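Local coordinates for protein alpha-tubulin N-acetyltransferase (Danio rerio, PDB 4H6U) that catalyses transfer of an acetyl group from acetyl coenzyme A to a lysine of alpha-tubulin, using a GNAT-family acetyltransferase fold, at residues 117-122 with 159-164; 136-141 with 167-172. The protein carries 1 engineered substitution. All coordinates share one frame; numbering follows the deposited sequence.

Interaction 1: 117-122 with 159-164. Engineered in segment 117-122: Ala121 (natural residue Asp). With ACO (acetyl coenzyme *a), chain C.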
ATOM      1  N   LEU A 117      11.009   6.708 -10.172  1.00 40.76           N
ATOM      2  CA  LEU A 117      10.449   6.535  -8.855  1.00 40.47           C
ATOM      3  C   LEU A 117       9.556   7.731  -8.552  1.00 37.37           C
ATOM      4  O   LEU A 117       9.946   8.869  -8.812  1.00 35.82           O
ATOM      5  CB  LEU A 117      11.569   6.450  -7.810  1.00 40.53           C
ATOM      6  CG  LEU A 117      11.082   6.030  -6.430  1.00 40.86           C
ATOM      7  CD1 LEU A 117      10.711   4.564  -6.496  1.00 44.00           C
ATOM      8  CD2 LEU A 117      12.152   6.260  -5.391  1.00 46.45           C
ATOM      9  N   CYS A 118       8.347   7.486  -8.064  1.00 39.12           N
ATOM     10  CA  CYS A 118       7.420   8.588  -7.802  1.00 42.94           C
ATOM     11  C   CYS A 118       7.089   8.660  -6.345  1.00 39.32           C
ATOM     12  O   CYS A 118       6.991   7.633  -5.661  1.00 40.14           O
ATOM     13  CB  CYS A 118       6.116   8.394  -8.566  1.00 44.15           C
ATOM     14  SG  CYS A 118       6.319   8.211 -10.298  1.00 39.00           S
ATOM     15  N   VAL A 119       6.849   9.874  -5.883  1.00 36.52           N
ATOM     16  CA  VAL A 119       6.237  10.048  -4.576  1.00 36.15           C
ATOM     17  C   VAL A 119       4.733  10.004  -4.751  1.00 33.75           C
ATOM     18  O   VAL A 119       4.196  10.735  -5.581  1.00 31.98           O
ATOM     19  CB  VAL A 119       6.639  11.361  -3.889  1.00 33.66           C
ATOM     20  CG1 VAL A 119       5.931  11.466  -2.530  1.00 32.25           C
ATOM     21  CG2 VAL A 119       8.139  11.428  -3.741  1.00 29.92           C
ATOM     22  N   LEU A 120       4.080   9.103  -4.020  1.00 35.71           N
ATOM     23  CA  LEU A 120       2.631   8.868  -4.126  1.00 33.58           C
ATOM     24  C   LEU A 120       1.850   9.430  -2.936  1.00 36.43           C
ATOM     25  O   LEU A 120       0.682   9.757  -3.059  1.00 36.15           O
ATOM     26  CB  LEU A 120       2.372   7.360  -4.290  1.00 30.56           C
ATOM     27  CG  LEU A 120       3.122   6.744  -5.485  1.00 32.42           C
ATOM     28  CD1 LEU A 120       3.039   5.238  -5.568  1.00 34.24           C
ATOM     29  CD2 LEU A 120       2.610   7.343  -6.748  1.00 32.48           C
ATOM     30  N   ALA A 121       2.458   9.444  -1.753  1.00 40.23           N
ATOM     31  CA  ALA A 121       1.795   9.990  -0.563  1.00 36.28           C
ATOM     32  C   ALA A 121       2.851  10.426   0.434  1.00 36.43           C
ATOM     33  O   ALA A 121       3.896   9.770   0.582  1.00 41.17           O
ATOM     34  CB  ALA A 121       0.858   8.966   0.059  1.00 36.81           C
ATOM     35  N   PHE A 122       2.586  11.545   1.088  1.00 34.25           N
ATOM     36  CA  PHE A 122       3.536  12.146   2.014  1.00 34.50           C
ATOM     37  C   PHE A 122       2.745  12.960   3.065  1.00 33.27           C
ATOM     38  O   PHE A 122       1.949  13.822   2.709  1.00 34.49           O
ATOM     39  CB  PHE A 122       4.497  13.044   1.252  1.00 32.83           C
ATOM     40  CG  PHE A 122       5.728  13.407   2.025  1.00 35.16           C
ATOM     41  CD1 PHE A 122       6.133  12.661   3.126  1.00 37.72           C
ATOM     42  CD2 PHE A 122       6.480  14.495   1.656  1.00 37.84           C
ATOM     43  CE1 PHE A 122       7.268  13.000   3.831  1.00 35.74           C
ATOM     44  CE2 PHE A 122       7.608  14.852   2.365  1.00 37.21           C
ATOM     45  CZ  PHE A 122       8.012  14.090   3.441  1.00 35.37           C
ATOM     46  N   PRO A 159       0.124  21.738  -1.889  1.00 39.50           N
ATOM     47  CA  PRO A 159       0.883  22.998  -1.782  1.00 38.31           C
ATOM     48  C   PRO A 159       1.998  22.932  -0.760  1.00 38.32           C
ATOM     49  O   PRO A 159       3.100  23.349  -1.083  1.00 40.60           O
ATOM     50  CB  PRO A 159      -0.178  24.016  -1.386  1.00 34.41           C
ATOM     51  CG  PRO A 159      -1.502  23.427  -2.000  1.00 36.38           C
ATOM     52  CD  PRO A 159      -1.338  21.927  -1.851  1.00 38.37           C
ATOM     53  N   LYS A 160       1.743  22.394   0.423  1.00 36.23           N
ATOM     54  CA  LYS A 160       2.777  22.286   1.449  1.00 35.63           C
ATOM     55  C   LYS A 160       3.937  21.396   0.978  1.00 34.68           C
ATOM     56  O   LYS A 160       5.073  21.594   1.380  1.00 39.78           O
ATOM     57  CB  LYS A 160       2.204  21.756   2.772  1.00 38.52           C
ATOM     58  CG  LYS A 160       1.271  22.726   3.457  1.00 43.25           C
ATOM     59  CD  LYS A 160       0.838  22.206   4.807  1.00 47.46           C
ATOM     60  CE  LYS A 160      -0.234  23.082   5.437  1.00 50.63           C
ATOM     61  NZ  LYS A 160      -1.608  22.575   5.083  1.00 54.46           N
ATOM     62  N   PHE A 161       3.653  20.377   0.179  1.00 33.26           N
ATOM     63  CA  PHE A 161       4.726  19.512  -0.287  1.00 33.35           C
ATOM     64  C   PHE A 161       5.576  20.237  -1.358  1.00 30.94           C
ATOM     65  O   PHE A 161       6.804  20.103  -1.393  1.00 30.24           O
ATOM     66  CB  PHE A 161       4.140  18.203  -0.832  1.00 30.41           C
ATOM     67  CG  PHE A 161       5.175  17.147  -1.184  1.00 32.24           C
ATOM     68  CD1 PHE A 161       6.474  17.222  -0.716  1.00 32.52           C
ATOM     69  CD2 PHE A 161       4.834  16.083  -2.010  1.00 32.09           C
ATOM     70  CE1 PHE A 161       7.403  16.277  -1.047  1.00 29.26           C
ATOM     71  CE2 PHE A 161       5.762  15.118  -2.356  1.00 33.75           C
ATOM     72  CZ  PHE A 161       7.062  15.216  -1.870  1.00 35.57           C
ATOM     73  N   LEU A 162       4.924  21.049  -2.183  1.00 30.19           N
ATOM     74  CA  LEU A 162       5.621  21.805  -3.201  1.00 32.81           C
ATOM     75  C   LEU A 162       6.574  22.776  -2.515  1.00 37.80           C
ATOM     76  O   LEU A 162       7.741  22.872  -2.880  1.00 41.25           O
ATOM     77  CB  LEU A 162       4.633  22.546  -4.133  1.00 32.28           C
ATOM     78  CG  LEU A 162       3.948  21.665  -5.167  1.00 35.41           C
ATOM     79  CD1 LEU A 162       2.866  22.419  -5.917  1.00 34.18           C
ATOM     80  CD2 LEU A 162       4.962  21.139  -6.140  1.00 36.04           C
ATOM     81  N   SER A 163       6.034  23.506  -1.543  1.00 37.24           N
ATOM     82  CA  SER A 163       6.790  24.422  -0.701  1.00 36.58           C
ATOM     83  C   SER A 163       8.020  23.723  -0.119  1.00 36.10           C
ATOM     84  O   SER A 163       9.143  24.270  -0.145  1.00 34.50           O
ATOM     85  CB  SER A 163       5.893  24.929   0.432  1.00 35.00           C
ATOM     86  OG  SER A 163       6.588  25.796   1.298  1.00 37.08           O
ATOM     87  N   PHE A 164       7.780  22.513   0.400  1.00 33.47           N
ATOM     88  CA  PHE A 164       8.808  21.673   1.010  1.00 33.71           C
ATOM     89  C   PHE A 164       9.932  21.420  -0.005  1.00 37.14           C
ATOM     90  O   PHE A 164      11.110  21.738   0.268  1.00 37.41           O
ATOM     91  CB  PHE A 164       8.130  20.366   1.484  1.00 33.39           C
ATOM     92  CG  PHE A 164       9.075  19.267   1.912  1.00 30.23           C
ATOM     93  CD1 PHE A 164       9.450  18.281   1.016  1.00 30.26           C
ATOM     94  CD2 PHE A 164       9.507  19.174   3.237  1.00 31.62           C
ATOM     95  CE1 PHE A 164      10.295  17.248   1.388  1.00 31.96           C
ATOM     96  CE2 PHE A 164      10.365  18.150   3.647  1.00 33.21           C
ATOM     97  CZ  PHE A 164      10.766  17.165   2.713  1.00 33.81           C
TER
HETATM   98  N1A ACO C 201       2.871  25.894   4.882  1.00 41.10           N
HETATM   99  C2A ACO C 201       3.899  25.958   3.965  1.00 37.01           C
HETATM  100  N3A ACO C 201       4.939  25.155   3.878  1.00 38.24           N
HETATM  101  C4A ACO C 201       5.009  24.164   4.867  1.00 34.00           C
HETATM  102  C5A ACO C 201       4.046  24.004   5.883  1.00 33.57           C
HETATM  103  C6A ACO C 201       2.946  24.930   5.845  1.00 38.00           C
HETATM  104  N6A ACO C 201       1.919  24.927   6.732  1.00 38.88           N
HETATM  105  N7A ACO C 201       4.436  22.904   6.703  1.00 39.11           N
HETATM  106  C8A ACO C 201       5.635  22.445   6.184  1.00 37.68           C
HETATM  107  N9A ACO C 201       5.992  23.224   5.064  1.00 32.88           N
HETATM  108  C1B ACO C 201       7.124  23.172   4.170  1.00 33.01           C
HETATM  109  C2B ACO C 201       7.892  24.483   4.104  1.00 34.40           C
HETATM  110  O2B ACO C 201       8.715  24.552   2.973  1.00 40.24           O
HETATM  111  C3B ACO C 201       8.812  24.248   5.378  1.00 42.98           C
HETATM  112  O3B ACO C 201       9.888  24.984   5.387  1.00 45.76           O
HETATM  113  P3B ACO C 201       9.718  26.537   6.354  1.00 39.71           P
HETATM  114  O7A ACO C 201      11.133  26.982   6.144  1.00 40.55           O
HETATM  115  O8A ACO C 201       8.654  27.211   5.523  1.00 41.04           O
HETATM  116  O9A ACO C 201       9.310  26.050   7.708  1.00 42.91           O
HETATM  117  C4B ACO C 201       9.156  22.792   5.241  1.00 38.86           C
HETATM  118  O4B ACO C 201       8.007  22.160   4.595  1.00 36.18           O
HETATM  119  C5B ACO C 201       9.454  22.219   6.628  1.00 35.11           C
HETATM  120  O5B ACO C 201      10.312  21.142   6.608  1.00 35.73           O
HETATM  121  P1A ACO C 201       9.892  19.813   7.521  1.00 33.57           P
HETATM  122  O1A ACO C 201      11.014  18.864   7.297  1.00 31.82           O
HETATM  123  O2A ACO C 201       9.430  20.246   8.898  1.00 32.55           O
HETATM  124  O3A ACO C 201       8.575  19.193   6.715  1.00 34.24           O
HETATM  125  P2A ACO C 201       7.324  18.616   7.461  1.00 37.29           P
HETATM  126  O4A ACO C 201       7.630  17.504   8.405  1.00 43.27           O
HETATM  127  O5A ACO C 201       6.262  19.604   7.795  1.00 38.42           O
HETATM  128  O6A ACO C 201       6.587  17.597   6.129  1.00 38.42           O
HETATM  129  CBP ACO C 201       4.892  17.693   4.487  1.00 40.62           C
HETATM  130  CCP ACO C 201       6.277  18.165   4.914  1.00 38.03           C
HETATM  131  CDP ACO C 201       4.457  18.309   3.148  1.00 37.30           C
HETATM  132  CEP ACO C 201       4.856  16.135   4.411  1.00 29.03           C
HETATM  133  CAP ACO C 201       3.930  18.137   5.635  1.00 42.82           C
HETATM  134  OAP ACO C 201       3.858  19.533   5.833  1.00 44.31           O
HETATM  135  C9P ACO C 201       2.543  17.433   5.569  1.00 52.29           C
HETATM  136  O9P ACO C 201       2.472  16.279   5.918  1.00 55.38           O
HETATM  137  N8P ACO C 201       1.335  17.857   5.122  1.00 52.53           N
HETATM  138  C7P ACO C 201       0.900  19.063   4.606  1.00 50.93           C
HETATM  139  C6P ACO C 201      -0.479  18.890   3.796  1.00140.08           C
HETATM  140  C5P ACO C 201      -0.664  17.597   2.909  1.00 62.16           C
HETATM  141  O5P ACO C 201      -1.783  17.085   2.734  1.00 59.11           O
HETATM  142  N4P ACO C 201       0.487  17.011   2.284  1.00 68.17           N
HETATM  143  C3P ACO C 201       0.496  15.788   1.371  1.00 72.38           C
HETATM  144  C2P ACO C 201       1.562  15.707   0.196  1.00 92.53           C
HETATM  145  S1P ACO C 201       1.016  15.465  -1.666  1.00 71.06           S
HETATM  146  C   ACO C 201       1.457  13.774  -2.083  1.00 40.76           C
HETATM  147  O   ACO C 201       1.574  13.024  -1.189  1.00 43.07           O
HETATM  148  CH3 ACO C 201       2.358  13.573  -3.280  1.00 48.70           C
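Phe122, near the end of strand segment 117-122, drives the edge of its ring into the faces of Phe161 and Phe164 on helix segment 159-164. Both pairs are T-shaped: toward Phe161 the centroids lie 5.0 Å apart with planes at 72°, and toward Phe164 5.4 Å apart at 75°. Neighbouring rim atoms do the touching. Phe122 CD2 sits 3.4 Å from Phe161 CE1, off the centre of that ring, whereas Phe122 CE2 comes within 3.7 Å of Phe164 CE1. One face of the Phe122 ring is taken by the cofactor, whose pantetheine methyl CEP stands over its centre at 3.5 Å from the plane. With CG anti to the backbone N (chi1 -173°), Phe161 sends its ring off the helix toward the strand. There its CE2 meets Val119 CG1 at 3.7 Å, and at its edge CD2 is equally far from CH3 of the acetyl group. A leucine at Phe161 would probably leave the edge of Phe122 without its aromatic face and open a gap beside the acetyl methyl. Further along the helix, Ser163 OG is 3.0 Å from the ribose O2B and is hydrogen-bonded to it, with either oxygen a possible donor. Ala121, an engineered replacement of the natural aspartate, has its side chain directed away from the helix and packs on Pro16 of the second subunit. Leu120 and Ala121 both face Lys96 in a classic beta bulge, within the strand that lines the acetyl end of the cofactor. The aromatic cluster thus joins this bulged strand to helix 159-168, and the cofactor threads between the two: the arrangement of the acetyl coenzyme A site in the GNAT fold.

Interaction 2: 136-141 with 167-172. With ACO (acetyl coenzyme *a), chain C.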
ATOM      1  N   GLU A 136      13.354  14.350   7.601  1.00 33.23           N
ATOM      2  CA  GLU A 136      13.994  13.112   8.036  1.00 36.13           C
ATOM      3  C   GLU A 136      13.488  11.927   7.190  1.00 36.97           C
ATOM      4  O   GLU A 136      14.285  11.135   6.732  1.00 39.87           O
ATOM      5  CB  GLU A 136      13.790  12.857   9.544  1.00 38.30           C
ATOM      6  CG  GLU A 136      14.694  11.760  10.056  1.00 34.99           C
ATOM      7  CD  GLU A 136      14.627  11.525  11.560  1.00 44.37           C
ATOM      8  OE1 GLU A 136      13.687  12.003  12.230  1.00 40.97           O
ATOM      9  OE2 GLU A 136      15.493  10.777  12.059  1.00 48.89           O
ATOM     10  N   LEU A 137      12.185  11.809   6.957  1.00 39.28           N
ATOM     11  CA  LEU A 137      11.665  10.716   6.128  1.00 40.81           C
ATOM     12  C   LEU A 137      12.149  10.754   4.695  1.00 40.55           C
ATOM     13  O   LEU A 137      12.522   9.721   4.121  1.00 43.46           O
ATOM     14  CB  LEU A 137      10.144  10.746   6.074  1.00 41.23           C
ATOM     15  CG  LEU A 137       9.458   9.666   6.879  1.00 44.29           C
ATOM     16  CD1 LEU A 137       7.975   9.671   6.581  1.00 40.46           C
ATOM     17  CD2 LEU A 137      10.053   8.277   6.592  1.00 45.14           C
ATOM     18  N   PHE A 138      12.037  11.936   4.091  1.00 36.11           N
ATOM     19  CA  PHE A 138      12.392  12.110   2.700  1.00 35.93           C
ATOM     20  C   PHE A 138      13.891  11.781   2.548  1.00 37.81           C
ATOM     21  O   PHE A 138      14.277  10.969   1.715  1.00 39.22           O
ATOM     22  CB  PHE A 138      12.049  13.541   2.260  1.00 36.35           C
ATOM     23  CG  PHE A 138      11.976  13.742   0.773  1.00 39.44           C
ATOM     24  CD1 PHE A 138      10.982  13.158   0.008  1.00 43.41           C
ATOM     25  CD2 PHE A 138      12.908  14.555   0.140  1.00 36.91           C
ATOM     26  CE1 PHE A 138      10.922  13.357  -1.397  1.00 36.86           C
ATOM     27  CE2 PHE A 138      12.860  14.784  -1.251  1.00 35.53           C
ATOM     28  CZ  PHE A 138      11.853  14.168  -2.016  1.00 33.58           C
ATOM     29  N   ASP A 139      14.725  12.340   3.398  1.00 37.75           N
ATOM     30  CA  ASP A 139      16.155  12.030   3.356  1.00 41.66           C
ATOM     31  C   ASP A 139      16.437  10.526   3.502  1.00 39.81           C
ATOM     32  O   ASP A 139      17.231   9.966   2.758  1.00 44.87           O
ATOM     33  CB  ASP A 139      16.926  12.797   4.437  1.00 39.10           C
ATOM     34  CG  ASP A 139      17.099  14.279   4.108  1.00 45.26           C
ATOM     35  OD1 ASP A 139      16.769  14.700   2.971  1.00 44.90           O
ATOM     36  OD2 ASP A 139      17.600  15.028   4.987  1.00 50.83           O
ATOM     37  N   PHE A 140      15.736   9.851   4.406  1.00 33.13           N
ATOM     38  CA  PHE A 140      15.941   8.424   4.551  1.00 34.96           C
ATOM     39  C   PHE A 140      15.604   7.670   3.246  1.00 36.50           C
ATOM     40  O   PHE A 140      16.366   6.797   2.803  1.00 34.35           O
ATOM     41  CB  PHE A 140      15.126   7.882   5.719  1.00 36.33           C
ATOM     42  CG  PHE A 140      15.387   6.425   5.998  1.00 42.07           C
ATOM     43  CD1 PHE A 140      16.328   6.050   6.926  1.00 40.82           C
ATOM     44  CD2 PHE A 140      14.739   5.435   5.262  1.00 42.37           C
ATOM     45  CE1 PHE A 140      16.605   4.698   7.182  1.00 44.82           C
ATOM     46  CE2 PHE A 140      14.999   4.084   5.480  1.00 41.48           C
ATOM     47  CZ  PHE A 140      15.946   3.704   6.440  1.00 47.83           C
ATOM     48  N   MET A 141      14.501   8.038   2.610  1.00 35.85           N
ATOM     49  CA  MET A 141      14.082   7.388   1.357  1.00 37.01           C
ATOM     50  C   MET A 141      15.126   7.648   0.249  1.00 38.39           C
ATOM     51  O   MET A 141      15.560   6.730  -0.437  1.00 41.52           O
ATOM     52  CB  MET A 141      12.687   7.885   0.947  1.00 35.69           C
ATOM     53  CG  MET A 141      12.138   7.310  -0.373  1.00 38.28           C
ATOM     54  SD  MET A 141      12.654   8.262  -1.829  1.00 40.00           S
ATOM     55  CE  MET A 141      11.893   9.828  -1.526  1.00 30.75           C
ATOM     56  N   LYS A 167      11.730  24.894  -1.063  1.00 41.71           N
ATOM     57  CA  LYS A 167      12.514  25.523   0.017  1.00 40.67           C
ATOM     58  C   LYS A 167      13.644  24.635   0.560  1.00 42.09           C
ATOM     59  O   LYS A 167      14.718  25.126   0.841  1.00 48.27           O
ATOM     60  CB  LYS A 167      11.579  25.940   1.142  1.00 38.76           C
ATOM     61  CG  LYS A 167      10.661  27.036   0.709  1.00 40.87           C
ATOM     62  CD  LYS A 167       9.560  27.361   1.697  1.00 38.40           C
ATOM     63  CE  LYS A 167       9.947  28.477   2.617  1.00 41.88           C
ATOM     64  NZ  LYS A 167       8.742  29.023   3.287  1.00 53.85           N
ATOM     65  N   ARG A 168      13.421  23.323   0.668  1.00 39.19           N
ATOM     66  CA  ARG A 168      14.416  22.453   1.298  1.00 41.16           C
ATOM     67  C   ARG A 168      15.310  21.686   0.305  1.00 42.33           C
ATOM     68  O   ARG A 168      16.434  21.305   0.660  1.00 43.50           O
ATOM     69  CB  ARG A 168      13.722  21.499   2.266  1.00 38.25           C
ATOM     70  CG  ARG A 168      13.017  22.220   3.427  1.00 42.52           C
ATOM     71  CD  ARG A 168      14.031  22.637   4.534  1.00 55.11           C
ATOM     72  NE  ARG A 168      13.388  23.489   5.533  1.00 55.02           N
ATOM     73  CZ  ARG A 168      13.210  23.186   6.816  1.00 57.20           C
ATOM     74  NH1 ARG A 168      13.646  22.032   7.310  1.00 59.93           N
ATOM     75  NH2 ARG A 168      12.583  24.058   7.611  1.00 57.49           N
ATOM     76  N   TYR A 169      14.831  21.485  -0.930  1.00 39.93           N
ATOM     77  CA  TYR A 169      15.581  20.717  -1.944  1.00 40.93           C
ATOM     78  C   TYR A 169      15.894  21.520  -3.223  1.00 45.81           C
ATOM     79  O   TYR A 169      16.400  20.968  -4.191  1.00 48.53           O
ATOM     80  CB  TYR A 169      14.871  19.370  -2.243  1.00 39.71           C
ATOM     81  CG  TYR A 169      14.796  18.531  -0.971  1.00 39.10           C
ATOM     82  CD1 TYR A 169      15.772  17.600  -0.664  1.00 38.43           C
ATOM     83  CD2 TYR A 169      13.802  18.748  -0.044  1.00 34.74           C
ATOM     84  CE1 TYR A 169      15.732  16.885   0.510  1.00 39.64           C
ATOM     85  CE2 TYR A 169      13.749  18.041   1.126  1.00 35.72           C
ATOM     86  CZ  TYR A 169      14.715  17.117   1.408  1.00 38.19           C
ATOM     87  OH  TYR A 169      14.642  16.424   2.598  1.00 45.03           O
ATOM     88  N   ASP A 170      15.590  22.821  -3.218  1.00 48.47           N
ATOM     89  CA  ASP A 170      15.847  23.698  -4.363  1.00 49.24           C
ATOM     90  C   ASP A 170      15.230  23.227  -5.692  1.00 44.25           C
ATOM     91  O   ASP A 170      15.776  23.466  -6.773  1.00 41.02           O
ATOM     92  CB  ASP A 170      17.341  23.890  -4.523  1.00 59.40           C
ATOM     93  CG  ASP A 170      17.921  24.618  -3.359  1.00 76.11           C
ATOM     94  OD1 ASP A 170      17.108  25.242  -2.641  1.00 81.13           O
ATOM     95  OD2 ASP A 170      19.157  24.557  -3.145  1.00 83.54           O
ATOM     96  N   LEU A 171      14.099  22.557  -5.593  1.00 39.88           N
ATOM     97  CA  LEU A 171      13.376  22.115  -6.783  1.00 42.80           C
ATOM     98  C   LEU A 171      12.379  23.209  -7.172  1.00 44.83           C
ATOM     99  O   LEU A 171      11.276  23.252  -6.666  1.00 42.29           O
ATOM    100  CB  LEU A 171      12.669  20.779  -6.529  1.00 42.33           C
ATOM    101  CG  LEU A 171      13.560  19.565  -6.308  1.00 45.44           C
ATOM    102  CD1 LEU A 171      12.743  18.299  -6.434  1.00 45.38           C
ATOM    103  CD2 LEU A 171      14.687  19.546  -7.305  1.00 48.79           C
ATOM    104  N   ARG A 172      12.771  24.043  -8.126  1.00 50.33           N
ATOM    105  CA  ARG A 172      12.043  25.259  -8.475  1.00 53.84           C
ATOM    106  C   ARG A 172      11.449  25.248  -9.885  1.00 49.15           C
ATOM    107  O   ARG A 172      10.378  25.800 -10.112  1.00 50.07           O
ATOM    108  CB  ARG A 172      12.974  26.461  -8.348  1.00 58.79           C
ATOM    109  CG  ARG A 172      13.192  26.808  -6.890  1.00 65.51           C
ATOM    110  CD  ARG A 172      14.245  27.878  -6.646  1.00 73.65           C
ATOM    111  NE  ARG A 172      14.421  28.018  -5.203  1.00 80.02           N
ATOM    112  CZ  ARG A 172      15.421  27.499  -4.497  1.00 81.48           C
ATOM    113  NH1 ARG A 172      16.408  26.830  -5.093  1.00 83.20           N
ATOM    114  NH2 ARG A 172      15.441  27.685  -3.182  1.00 81.23           N
TER
HETATM  115  N1A ACO C 201       2.871  25.894   4.882  1.00 41.10           N
HETATM  116  C2A ACO C 201       3.899  25.958   3.965  1.00 37.01           C
HETATM  117  N3A ACO C 201       4.939  25.155   3.878  1.00 38.24           N
HETATM  118  C4A ACO C 201       5.009  24.164   4.867  1.00 34.00           C
HETATM  119  C5A ACO C 201       4.046  24.004   5.883  1.00 33.57           C
HETATM  120  C6A ACO C 201       2.946  24.930   5.845  1.00 38.00           C
HETATM  121  N6A ACO C 201       1.919  24.927   6.732  1.00 38.88           N
HETATM  122  N7A ACO C 201       4.436  22.904   6.703  1.00 39.11           N
HETATM  123  C8A ACO C 201       5.635  22.445   6.184  1.00 37.68           C
HETATM  124  N9A ACO C 201       5.992  23.224   5.064  1.00 32.88           N
HETATM  125  C1B ACO C 201       7.124  23.172   4.170  1.00 33.01           C
HETATM  126  C2B ACO C 201       7.892  24.483   4.104  1.00 34.40           C
HETATM  127  O2B ACO C 201       8.715  24.552   2.973  1.00 40.24           O
HETATM  128  C3B ACO C 201       8.812  24.248   5.378  1.00 42.98           C
HETATM  129  O3B ACO C 201       9.888  24.984   5.387  1.00 45.76           O
HETATM  130  P3B ACO C 201       9.718  26.537   6.354  1.00 39.71           P
HETATM  131  O7A ACO C 201      11.133  26.982   6.144  1.00 40.55           O
HETATM  132  O8A ACO C 201       8.654  27.211   5.523  1.00 41.04           O
HETATM  133  O9A ACO C 201       9.310  26.050   7.708  1.00 42.91           O
HETATM  134  C4B ACO C 201       9.156  22.792   5.241  1.00 38.86           C
HETATM  135  O4B ACO C 201       8.007  22.160   4.595  1.00 36.18           O
HETATM  136  C5B ACO C 201       9.454  22.219   6.628  1.00 35.11           C
HETATM  137  O5B ACO C 201      10.312  21.142   6.608  1.00 35.73           O
HETATM  138  P1A ACO C 201       9.892  19.813   7.521  1.00 33.57           P
HETATM  139  O1A ACO C 201      11.014  18.864   7.297  1.00 31.82           O
HETATM  140  O2A ACO C 201       9.430  20.246   8.898  1.00 32.55           O
HETATM  141  O3A ACO C 201       8.575  19.193   6.715  1.00 34.24           O
HETATM  142  P2A ACO C 201       7.324  18.616   7.461  1.00 37.29           P
HETATM  143  O4A ACO C 201       7.630  17.504   8.405  1.00 43.27           O
HETATM  144  O5A ACO C 201       6.262  19.604   7.795  1.00 38.42           O
HETATM  145  O6A ACO C 201       6.587  17.597   6.129  1.00 38.42           O
HETATM  146  CBP ACO C 201       4.892  17.693   4.487  1.00 40.62           C
HETATM  147  CCP ACO C 201       6.277  18.165   4.914  1.00 38.03           C
HETATM  148  CDP ACO C 201       4.457  18.309   3.148  1.00 37.30           C
HETATM  149  CEP ACO C 201       4.856  16.135   4.411  1.00 29.03           C
HETATM  150  CAP ACO C 201       3.930  18.137   5.635  1.00 42.82           C
HETATM  151  OAP ACO C 201       3.858  19.533   5.833  1.00 44.31           O
HETATM  152  C9P ACO C 201       2.543  17.433   5.569  1.00 52.29           C
HETATM  153  O9P ACO C 201       2.472  16.279   5.918  1.00 55.38           O
HETATM  154  N8P ACO C 201       1.335  17.857   5.122  1.00 52.53           N
HETATM  155  C7P ACO C 201       0.900  19.063   4.606  1.00 50.93           C
HETATM  156  C6P ACO C 201      -0.479  18.890   3.796  1.00140.08           C
HETATM  157  C5P ACO C 201      -0.664  17.597   2.909  1.00 62.16           C
HETATM  158  O5P ACO C 201      -1.783  17.085   2.734  1.00 59.11           O
HETATM  159  N4P ACO C 201       0.487  17.011   2.284  1.00 68.17           N
HETATM  160  C3P ACO C 201       0.496  15.788   1.371  1.00 72.38           C
HETATM  161  C2P ACO C 201       1.562  15.707   0.196  1.00 92.53           C
HETATM  162  S1P ACO C 201       1.016  15.465  -1.666  1.00 71.06           S
HETATM  163  C   ACO C 201       1.457  13.774  -2.083  1.00 40.76           C
HETATM  164  O   ACO C 201       1.574  13.024  -1.189  1.00 43.07           O
HETATM  165  CH3 ACO C 201       2.358  13.573  -3.280  1.00 48.70           C
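The cofactor-binding side of this GNAT domain is built partly by two helices, and here helix 133-145 meets the C-terminal end of helix 159-168 through one tyrosine, Tyr169, the first residue to leave helical backbone angles. Its ring does two jobs. On one face it receives the edge of Phe138 in a T-shaped pair, the centroids 4.9 Å apart and the planes inclined at 72°. The rim atom Phe138 CD2 lies 3.4 Å from Tyr169 CZ, offset from the ring centre toward the hydroxyl end. At that end Tyr169 OH donates a hydrogen bond of 2.8 Å to Asp139 OD1. The acceptor oxygen lies in the plane of the tyrosine ring, yet the hydroxyl approaches from above the carboxylate plane, 52° out of it. Asp139 reaches this position with CG anti to its carbonyl carbon (chi1 -74°), which carries the carboxylate toward Tyr169 from a more exposed part of the helix. Face and hydroxyl contacts together would restrict rotation of the tyrosine ring. Just before it, Lys167 NZ gives a 2.9 Å hydrogen bond to O8A of the cofactor's 3'-phosphate. The guanidinium of Arg168 turns one face to ACO O5B, which stands over its centre 3.5 Å from the plane, a contact of packing without a hydrogen bond. The turn beyond the helix carries a salt bridge between Arg172 NH1 and Asp170 OD1. Tyr169 also packs on Ser135 and Leu142 of helix 133-145 and on the loop residue Pro149, while the inward side chains Leu137 and Met141 rest that helix on strands 75-81 and 90-99.

How the interactions relate
Interaction 1 is wholly buried and joins strand 117-124 to helix 159-168; interaction 2 is only partly buried and ties the far end of that same helix to helix 133-145, which follows the strand in the chain. Their centres are 9 Å apart, and Phe164 bridges them, its CZ lying 3.5 Å from Tyr169 CE2 and its ring meeting Phe138 edge-to-face. Edge-to-face aromatic pairs recur in both, but no hydrogen bond crosses between the segments in 117-122 with 159-164, whereas 136-141 with 167-172 adds a tyrosine-aspartate bond near solvent. Toward the cofactor, the first borders the acetyl and pantetheine groups as well as adenosine; the second faces its phosphates.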